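Local coordinates for protein EcmrR transcriptional regulator (Escherichia coli, PDB 6WL5) that activates transcription as a multidrug-sensing MerR-family regulator, whose GyrI-like domain binds the cationic detergent cetyl-trimethyl-ammonium, at residues Y4-K9 and T96-I101. Residues are numbered along the deposited sequence; the frame is centred on the assembly and turned at random. Where two conformers were deposited one is given.
Sequences YQAALK and TAVTVI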
loop_
_atom_site.group_PDB
_atom_site.type_symbol
_atom_site.label_atom_id
_atom_site.label_comp_id
_atom_site.label_asym_id
_atom_site.label_seq_id
_atom_site.Cartn_x
_atom_site.Cartn_y
_atom_site.Cartn_z
ATOM N N TYR A 4 4.466 5.388 17.209
ATOM C CA TYR A 4 3.839 4.272 16.512
ATOM C C TYR A 4 3.356 3.230 17.514
ATOM O O TYR A 4 3.984 2.995 18.552
ATOM C CB TYR A 4 4.849 3.628 15.557
ATOM C CG TYR A 4 5.262 4.589 14.450
ATOM C CD1 TYR A 4 4.388 4.930 13.420
ATOM C CD2 TYR A 4 6.531 5.154 14.428
ATOM C CE1 TYR A 4 4.757 5.795 12.404
ATOM C CE2 TYR A 4 6.912 6.025 13.423
ATOM C CZ TYR A 4 6.027 6.335 12.415
ATOM O OH TYR A 4 6.413 7.226 11.456
ATOM N N GLN A 5 2.263 2.551 17.156
ATOM C CA GLN A 5 1.567 1.582 18.017
ATOM C C GLN A 5 1.225 0.329 17.211
ATOM O O GLN A 5 0.215 0.296 16.505
ATOM C CB GLN A 5 0.318 2.285 18.576
ATOM C CG GLN A 5 -0.679 1.461 19.367
ATOM C CD GLN A 5 -1.883 2.301 19.858
ATOM O OE1 GLN A 5 -2.241 2.263 21.039
ATOM N NE2 GLN A 5 -2.500 3.063 18.951
ATOM N N ALA A 6 2.035 -0.732 17.342
ATOM C CA ALA A 6 1.802 -1.935 16.564
ATOM C C ALA A 6 0.446 -2.561 16.876
ATOM O O ALA A 6 0.044 -2.654 18.031
ATOM C CB ALA A 6 2.863 -2.972 16.925
ATOM N N ALA A 7 -0.234 -3.044 15.833
ATOM C CA ALA A 7 -1.424 -3.881 15.949
ATOM C C ALA A 7 -1.228 -5.094 15.059
ATOM O O ALA A 7 -0.443 -5.057 14.128
ATOM C CB ALA A 7 -2.665 -3.146 15.481
ATOM N N LEU A 8 -1.847 -6.210 15.405
ATOM C CA LEU A 8 -1.755 -7.422 14.620
ATOM C C LEU A 8 -3.137 -7.705 14.063
ATOM O O LEU A 8 -4.124 -7.623 14.799
ATOM C CB LEU A 8 -1.328 -8.529 15.578
ATOM C CG LEU A 8 -0.772 -9.779 14.972
ATOM C CD1 LEU A 8 0.482 -9.537 14.096
ATOM C CD2 LEU A 8 -0.409 -10.797 16.074
ATOM N N LYS A 9 -3.207 -7.964 12.751
ATOM C CA LYS A 9 -4.509 -8.145 12.121
ATOM C C LYS A 9 -4.453 -9.178 11.010
ATOM O O LYS A 9 -3.389 -9.486 10.472
ATOM C CB LYS A 9 -5.045 -6.817 11.589
ATOM C CG LYS A 9 -4.189 -6.137 10.552
ATOM C CD LYS A 9 -4.866 -4.829 10.064
ATOM C CE LYS A 9 -5.004 -3.790 11.163
ATOM N NZ LYS A 9 -5.533 -2.494 10.567
ATOM N N THR A 96 -1.521 -12.285 7.429
ATOM C CA THR A 96 -1.493 -11.814 8.794
ATOM C C THR A 96 -0.449 -10.708 8.813
ATOM O O THR A 96 0.668 -10.905 8.334
ATOM C CB THR A 96 -1.103 -12.912 9.766
ATOM O OG1 THR A 96 -2.031 -14.005 9.698
ATOM C CG2 THR A 96 -1.088 -12.374 11.192
ATOM N N ALA A 97 -0.808 -9.540 9.333
ATOM C CA ALA A 97 0.101 -8.405 9.273
ATOM C C ALA A 97 0.258 -7.760 10.633
ATOM O O ALA A 97 -0.725 -7.618 11.382
ATOM C CB ALA A 97 -0.416 -7.336 8.295
ATOM N N VAL A 98 1.480 -7.298 10.910
ATOM C CA VAL A 98 1.687 -6.294 11.939
ATOM C C VAL A 98 1.680 -4.924 11.279
ATOM O O VAL A 98 2.278 -4.727 10.205
ATOM C CB VAL A 98 2.954 -6.574 12.760
ATOM C CG1 VAL A 98 4.245 -6.537 11.936
ATOM C CG2 VAL A 98 3.027 -5.658 13.977
ATOM N N THR A 99 0.920 -4.004 11.871
ATOM C CA THR A 99 0.641 -2.709 11.268
ATOM C C THR A 99 0.917 -1.563 12.230
ATOM O O THR A 99 0.803 -1.711 13.450
ATOM C CB THR A 99 -0.831 -2.649 10.798
ATOM O OG1 THR A 99 -1.728 -2.585 11.921
ATOM C CG2 THR A 99 -1.202 -3.844 9.941
ATOM N N VAL A 100 1.228 -0.389 11.662
ATOM C CA VAL A 100 1.222 0.872 12.398
ATOM C C VAL A 100 0.587 1.926 11.519
ATOM O O VAL A 100 0.627 1.830 10.298
ATOM C CB VAL A 100 2.612 1.366 12.840
ATOM C CG1 VAL A 100 3.229 0.405 13.823
ATOM C CG2 VAL A 100 3.532 1.609 11.640
ATOM N N ILE A 101 0.021 2.912 12.155
ATOM C CA ILE A 101 -0.436 4.118 11.468
ATOM C C ILE A 101 0.656 5.177 11.493
ATOM O O ILE A 101 1.143 5.575 12.568
ATOM C CB ILE A 101 -1.729 4.656 12.109
ATOM C CG1 ILE A 101 -2.871 3.654 11.929
ATOM C CG2 ILE A 101 -2.090 6.049 11.560
ATOM C CD1 ILE A 101 -3.490 3.642 10.535
HETATM O O HOH W 1 0.542 3.665 14.966
#
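The Tyr4 ring turns one edge to the last residue of 96-101: the carbonyl O of Ile101 lies near the ring plane, 3.4 Å from CD1. Val100 comes at the ring obliquely, its CG2 at 3.9 Å from that same CD1, while its CG1 reaches back to the Ala6 CA. Beyond this pair the ring meets Tyr115 with planes at about 45°, and the Tyr4 side chain touches Asn111 and Ala112 of helix 109-123; its OH is hydrogen-bonded to His102 ND1. Ahead of the strand, where Gln5 is still in the loop, one water accepts the N-H groups of both Gln5 and Ile101. From Ala7 on, the segments form an antiparallel ladder, with Ala7–Thr99 and Lys9–Ala97 as hydrogen-bonded pairs flanking the non-hydrogen-bonded Leu8–Val98. The Ala97 N bond to Lys9 O is the straightest, 172° at the hydrogen. Between the rungs, Leu8 CD1 lies 4.1 Å from Val98 CB, while Val98 CG2 reaches Ala6 CB, just ahead of the ladder. Ala6 and Val98 both touch Trp119. On the face of Ala7, Lys9 and Thr99, the lysine crosses the threonine at about a right angle. A bend at chi3 (64°) carries CE to 3.6 Å from Thr99 OG1, and NZ forms a salt bridge to Glu151 on strand 149-158. An alanine at Lys9 would probably leave Glu151 without this counter-charge and open a gap over Thr99 CG2. Four backbone hydrogen bonds thus join the start of 7-23 to 88-103, which also pairs with 149-158, with apolar groups facing helix 109-123 and a charged link spanning three strands on the other face.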